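Local structure of clavulanic acid biosynthesis oligopeptide binding protein 2 (Streptomyces clavuligerus, 2WOL) at residues 318-323 / 379-384; 373-378 / 413-418. The protein probably binds oligopeptides as a solute-binding protein of the clavulanic acid biosynthesis pathway. One frame throughout, in Å; residues are numbered along the deposited sequence.

Overall arrangement
Contacts 1 and 2 lie about 10 Å apart, centre to centre, each about 34 Å from the centre of the chain. Both use helix 375-384. Contact 2 holds its N-terminal end against the turn after helix 401-414. Contact 1 holds its C-terminal end against the start of helix 319-327. Contact 1 is a surface contact, with a histidine, a glutamate and a bridging water. Contact 2 is partly buried and mixes apolar side chains with an arginine that is bonded to backbone carbonyls. Arg-379 and Leu-382 join the two: Arg-379 NH2 reaches Arg-415 O, a probable hydrogen bond, and Leu-382 packs on Val-416 and Ile-418.

Contact 1 (318-323 / 379-384); sequences NVHVRR and RAELAA
His-320 meets Ala-384 with one ring face and Glu-381 at its edge, where two helices pack antiparallel. The segment axes of 319-323 and 379-384 come within 7.6 Å, at 163° between their directions. Ala-384 CB sits over one face of the imidazole, offset toward the rim, and makes a CH-pi contact 3.8 Å from the centroid of the His-320 ring. Val-319 CG1 covers the opposite face from within the same helix. The carboxylate of Glu-381 comes in at the ring edge, near the ring plane. Which ring atom faces it is doubtful.

Glu-381 bends at chi2 (-69°). Its CD lies 3.7 Å from Arg-323 CB, so the acid rests on the aliphatic base of the arginine. Arg-323 runs extended from CG to NE. Arg-323 NH2 bonds to Glu-519 O and NE to Tyr-365 OH, and Val-319 CG2 covers one face of the guanidinium. Leu-382 and Val-321 both touch Phe-391 of strand 391-398, which places the pair of helices against the sheet.

Asn-318 is the N-cap of helix 319-327. Its OD1 accepts from His-320 N at 2.8 Å, in the carbonyl plane. The same amide joins the two helix ends: a water accepts from Asn-318 ND2 at 2.9 Å and donates to Ala-384 O at 2.7 Å.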
loop_
_atom_site.group_PDB
_atom_site.type_symbol
_atom_site.label_atom_id
_atom_site.label_comp_id
_atom_site.label_asym_id
_atom_site.label_seq_id
_atom_site.Cartn_x
_atom_site.Cartn_y
_atom_site.Cartn_z
ATOM N N ASN A 318 -2.078 30.256 6.363
ATOM C CA ASN A 318 -2.167 30.641 7.765
ATOM C C ASN A 318 -2.505 29.425 8.617
ATOM O O ASN A 318 -3.537 28.777 8.407
ATOM C CB ASN A 318 -3.216 31.746 7.936
ATOM C CG ASN A 318 -3.174 32.383 9.307
ATOM O OD1 ASN A 318 -3.465 31.736 10.308
ATOM N ND2 ASN A 318 -2.815 33.664 9.361
ATOM N N VAL A 319 -1.632 29.115 9.574
ATOM C CA VAL A 319 -1.826 27.944 10.444
ATOM C C VAL A 319 -3.171 27.976 11.174
ATOM O O VAL A 319 -3.747 26.930 11.462
ATOM C CB VAL A 319 -0.650 27.742 11.450
ATOM C CG1 VAL A 319 -0.618 28.856 12.498
ATOM C CG2 VAL A 319 -0.729 26.359 12.111
ATOM N N HIS A 320 -3.668 29.175 11.469
ATOM C CA HIS A 320 -4.912 29.310 12.225
ATOM C C HIS A 320 -6.150 29.010 11.399
ATOM O O HIS A 320 -7.135 28.490 11.926
ATOM C CB HIS A 320 -4.966 30.665 12.920
ATOM C CG HIS A 320 -3.902 30.820 13.952
ATOM N ND1 HIS A 320 -2.800 31.628 13.780
ATOM C CD2 HIS A 320 -3.740 30.208 15.147
ATOM C CE1 HIS A 320 -2.017 31.526 14.841
ATOM N NE2 HIS A 320 -2.564 30.669 15.683
ATOM N N VAL A 321 -6.084 29.312 10.105
ATOM C CA VAL A 321 -7.100 28.843 9.167
ATOM C C VAL A 321 -7.139 27.313 9.199
ATOM O O VAL A 321 -8.211 26.713 9.279
ATOM C CB VAL A 321 -6.827 29.354 7.737
ATOM C CG1 VAL A 321 -7.608 28.551 6.703
ATOM C CG2 VAL A 321 -7.162 30.838 7.639
ATOM N N ARG A 322 -5.961 26.692 9.173
ATOM C CA ARG A 322 -5.879 25.234 9.111
ATOM C C ARG A 322 -6.384 24.596 10.399
ATOM O O ARG A 322 -7.092 23.595 10.359
ATOM C CB ARG A 322 -4.456 24.782 8.781
ATOM C CG ARG A 322 -3.928 25.377 7.474
ATOM C CD ARG A 322 -2.685 24.662 6.966
ATOM N NE ARG A 322 -1.546 24.743 7.881
ATOM C CZ ARG A 322 -0.602 25.684 7.839
ATOM N NH1 ARG A 322 -0.655 26.660 6.936
ATOM N NH2 ARG A 322 0.395 25.649 8.712
ATOM N N ARG A 323 -6.034 25.193 11.536
ATOM C CA ARG A 323 -6.517 24.705 12.830
ATOM C C ARG A 323 -8.021 24.900 12.994
ATOM O O ARG A 323 -8.695 24.050 13.577
ATOM C CB ARG A 323 -5.743 25.351 13.986
ATOM C CG ARG A 323 -4.294 24.887 14.032
ATOM C CD ARG A 323 -3.498 25.536 15.142
ATOM N NE ARG A 323 -2.137 25.009 15.147
ATOM C CZ ARG A 323 -1.094 25.600 15.725
ATOM N NH1 ARG A 323 -1.231 26.752 16.377
ATOM N NH2 ARG A 323 0.100 25.028 15.650
ATOM N N ARG A 379 -13.734 29.104 15.946
ATOM C CA ARG A 379 -13.984 30.540 15.775
ATOM C C ARG A 379 -12.835 31.380 16.316
ATOM O O ARG A 379 -12.487 32.412 15.739
ATOM C CB ARG A 379 -15.319 30.952 16.409
ATOM C CG ARG A 379 -16.525 30.526 15.583
ATOM C CD ARG A 379 -17.844 30.872 16.244
ATOM N NE ARG A 379 -18.946 30.195 15.562
ATOM C CZ ARG A 379 -19.733 29.276 16.118
ATOM N NH1 ARG A 379 -19.572 28.927 17.388
ATOM N NH2 ARG A 379 -20.700 28.719 15.399
ATOM N N ALA A 380 -12.237 30.928 17.416
ATOM C CA ALA A 380 -11.075 31.605 17.977
ATOM C C ALA A 380 -9.888 31.538 17.017
ATOM O O ALA A 380 -9.165 32.519 16.852
ATOM C CB ALA A 380 -10.713 31.016 19.330
ATOM N N GLU A 381 -9.701 30.384 16.373
ATOM C CA GLU A 381 -8.650 30.221 15.368
ATOM C C GLU A 381 -8.897 31.135 14.167
ATOM O O GLU A 381 -7.970 31.780 13.669
ATOM C CB GLU A 381 -8.534 28.761 14.911
ATOM C CG GLU A 381 -8.090 27.769 15.994
ATOM C CD GLU A 381 -6.641 27.924 16.437
ATOM O OE1 GLU A 381 -5.816 28.470 15.666
ATOM O OE2 GLU A 381 -6.331 27.480 17.567
ATOM N N LEU A 382 -10.146 31.198 13.711
ATOM C CA LEU A 382 -10.512 32.110 12.620
ATOM C C LEU A 382 -10.179 33.565 12.955
ATOM O O LEU A 382 -9.633 34.285 12.119
ATOM C CB LEU A 382 -11.987 31.963 12.239
ATOM C CG LEU A 382 -12.348 30.725 11.409
ATOM C CD1 LEU A 382 -13.849 30.627 11.248
ATOM C CD2 LEU A 382 -11.651 30.751 10.046
ATOM N N ALA A 383 -10.497 33.985 14.180
ATOM C CA ALA A 383 -10.119 35.316 14.655
ATOM C C ALA A 383 -8.602 35.524 14.620
ATOM O O ALA A 383 -8.127 36.584 14.205
ATOM C CB ALA A 383 -10.667 35.557 16.052
ATOM N N ALA A 384 -7.844 34.506 15.027
ATOM C CA ALA A 384 -6.381 34.575 14.990
ATOM C C ALA A 384 -5.843 34.750 13.566
ATOM O O ALA A 384 -4.787 35.353 13.363
ATOM C CB ALA A 384 -5.762 33.357 15.657
HETATM O O HOH W 1 -2.547 35.209 11.819
#

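Contact 2 (373-378 / 413-418); sequences GDLDAA and LARVGI
Leu-375 sets its CD2 methyl over the face of the Arg-415 guanidinium, 3.7 Å above the plane and over its centre. The two side chains cross at about a right angle. Lower on the arginine, Leu-375 CD1 reaches Arg-415 CB at 4.0 Å. The arginine bends at chi3 (-61°), which turns NE back from the extended path. The polar end is held by backbone oxygens: NH2 bonds to Ala-328 O and Arg-372 O, and NE to Ser-412 O. These bonds fix the rotation of the flat group while the leucine covers one face.

Gly-373 passes close by, its CA 4.1 Å from Arg-415 NH2. The backbone angles of Gly-373 (phi 125°) favour glycine.

Val-416 supplies the apolar half of the contact. Its CG1 is anti to the carbonyl carbon (chi1 -64°) and meets Leu-375 CD2 at 4.0 Å and Ala-378 CB at 4.1 Å. Val-416 also touches Arg-379 further along helix 375-384, and Ala-328 in the loop after helix 319-327.

Both backbones are shaped by helix ends. Asp-374 is the N-cap of helix 375-384. Its OD1 accepts from Ala-377 N at 3.0 Å, and the donor comes from above the carboxylate plane. In the other segment, Leu-413 O accepts from Val-416 N and Ile-418 N, which arrive from opposite faces of its plane. Gly-417 N bonds to Ala-414 O at 3.1 Å. The Val-416 N bond is additional. The bonds from Ile-418 N to Leu-413 O and from Gly-417 N to Ala-414 O, with Gly-417 at positive phi as the C-prime residue, make a Schellman motif, here ending helix 401-414 and leading into strand 418-425.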
loop_
_atom_site.group_PDB
_atom_site.type_symbol
_atom_site.label_atom_id
_atom_site.label_comp_id
_atom_site.label_asym_id
_atom_site.label_seq_id
_atom_site.Cartn_x
_atom_site.Cartn_y
_atom_site.Cartn_z
ATOM N N GLY A 373 -17.316 18.535 16.657
ATOM C CA GLY A 373 -16.641 19.806 16.398
ATOM C C GLY A 373 -16.617 20.709 17.613
ATOM O O GLY A 373 -17.606 20.799 18.343
ATOM N N ASP A 374 -15.481 21.365 17.838
ATOM C CA ASP A 374 -15.378 22.416 18.845
ATOM C C ASP A 374 -15.438 23.748 18.111
ATOM O O ASP A 374 -14.418 24.272 17.655
ATOM C CB ASP A 374 -14.085 22.284 19.655
ATOM C CG ASP A 374 -14.003 23.288 20.798
ATOM O OD1 ASP A 374 -14.759 24.284 20.784
ATOM O OD2 ASP A 374 -13.158 23.085 21.700
ATOM N N LEU A 375 -16.649 24.284 17.996
ATOM C CA LEU A 375 -16.877 25.474 17.190
ATOM C C LEU A 375 -16.363 26.734 17.872
ATOM O O LEU A 375 -15.963 27.678 17.195
ATOM C CB LEU A 375 -18.358 25.602 16.816
ATOM C CG LEU A 375 -18.994 24.386 16.119
ATOM C CD1 LEU A 375 -20.400 24.726 15.637
ATOM C CD2 LEU A 375 -18.141 23.869 14.954
ATOM N N ASP A 376 -16.345 26.736 19.204
ATOM C CA ASP A 376 -15.730 27.838 19.948
ATOM C C ASP A 376 -14.240 27.939 19.620
ATOM O O ASP A 376 -13.732 29.026 19.332
ATOM C CB ASP A 376 -15.921 27.668 21.457
ATOM C CG ASP A 376 -17.338 27.976 21.915
ATOM O OD1 ASP A 376 -18.118 28.585 21.148
ATOM O OD2 ASP A 376 -17.663 27.618 23.067
ATOM N N ALA A 377 -13.544 26.803 19.647
ATOM C CA ALA A 377 -12.116 26.781 19.341
ATOM C C ALA A 377 -11.859 27.177 17.891
ATOM O O ALA A 377 -10.928 27.930 17.610
ATOM C CB ALA A 377 -11.523 25.416 19.635
ATOM N N ALA A 378 -12.693 26.672 16.980
ATOM C CA ALA A 378 -12.583 26.995 15.552
ATOM C C ALA A 378 -12.745 28.492 15.295
ATOM O O ALA A 378 -11.981 29.081 14.524
ATOM C CB ALA A 378 -13.599 26.203 14.736
ATOM N N LEU A 413 -17.903 22.753 7.974
ATOM C CA LEU A 413 -17.231 24.046 8.008
ATOM C C LEU A 413 -18.177 25.229 7.852
ATOM O O LEU A 413 -17.870 26.332 8.300
ATOM C CB LEU A 413 -16.121 24.093 6.952
ATOM C CG LEU A 413 -15.028 23.019 7.038
ATOM C CD1 LEU A 413 -13.885 23.337 6.090
ATOM C CD2 LEU A 413 -14.509 22.845 8.461
ATOM N N ALA A 414 -19.330 24.997 7.225
ATOM C CA ALA A 414 -20.342 26.049 7.064
ATOM C C ALA A 414 -20.805 26.598 8.414
ATOM O O ALA A 414 -21.224 27.751 8.513
ATOM C CB ALA A 414 -21.528 25.535 6.264
ATOM N N ARG A 415 -20.703 25.771 9.452
ATOM C CA ARG A 415 -21.127 26.142 10.805
ATOM C C ARG A 415 -20.329 27.301 11.411
ATOM O O ARG A 415 -20.803 27.953 12.345
ATOM C CB ARG A 415 -21.065 24.925 11.731
ATOM C CG ARG A 415 -21.971 23.779 11.302
ATOM C CD ARG A 415 -21.825 22.572 12.217
ATOM N NE ARG A 415 -20.459 22.048 12.212
ATOM C CZ ARG A 415 -19.986 21.161 13.083
ATOM N NH1 ARG A 415 -20.763 20.681 14.051
ATOM N NH2 ARG A 415 -18.726 20.754 12.988
ATOM N N VAL A 416 -19.129 27.548 10.887
ATOM C CA VAL A 416 -18.285 28.655 11.352
ATOM C C VAL A 416 -17.993 29.661 10.226
ATOM O O VAL A 416 -17.034 30.434 10.291
ATOM C CB VAL A 416 -16.974 28.151 12.024
ATOM C CG1 VAL A 416 -17.292 27.361 13.289
ATOM C CG2 VAL A 416 -16.138 27.313 11.056
ATOM N N GLY A 417 -18.833 29.640 9.193
ATOM C CA GLY A 417 -18.746 30.619 8.111
ATOM C C GLY A 417 -17.694 30.334 7.057
ATOM O O GLY A 417 -17.378 31.201 6.240
ATOM N N ILE A 418 -17.138 29.125 7.072
ATOM C CA ILE A 418 -16.242 28.703 6.004
ATOM C C ILE A 418 -17.107 28.093 4.908
ATOM O O ILE A 418 -17.657 27.000 5.074
ATOM C CB ILE A 418 -15.151 27.721 6.495
ATOM C CG1 ILE A 418 -14.322 28.373 7.609
ATOM C CG2 ILE A 418 -14.257 27.302 5.330
ATOM C CD1 ILE A 418 -13.396 27.420 8.367
#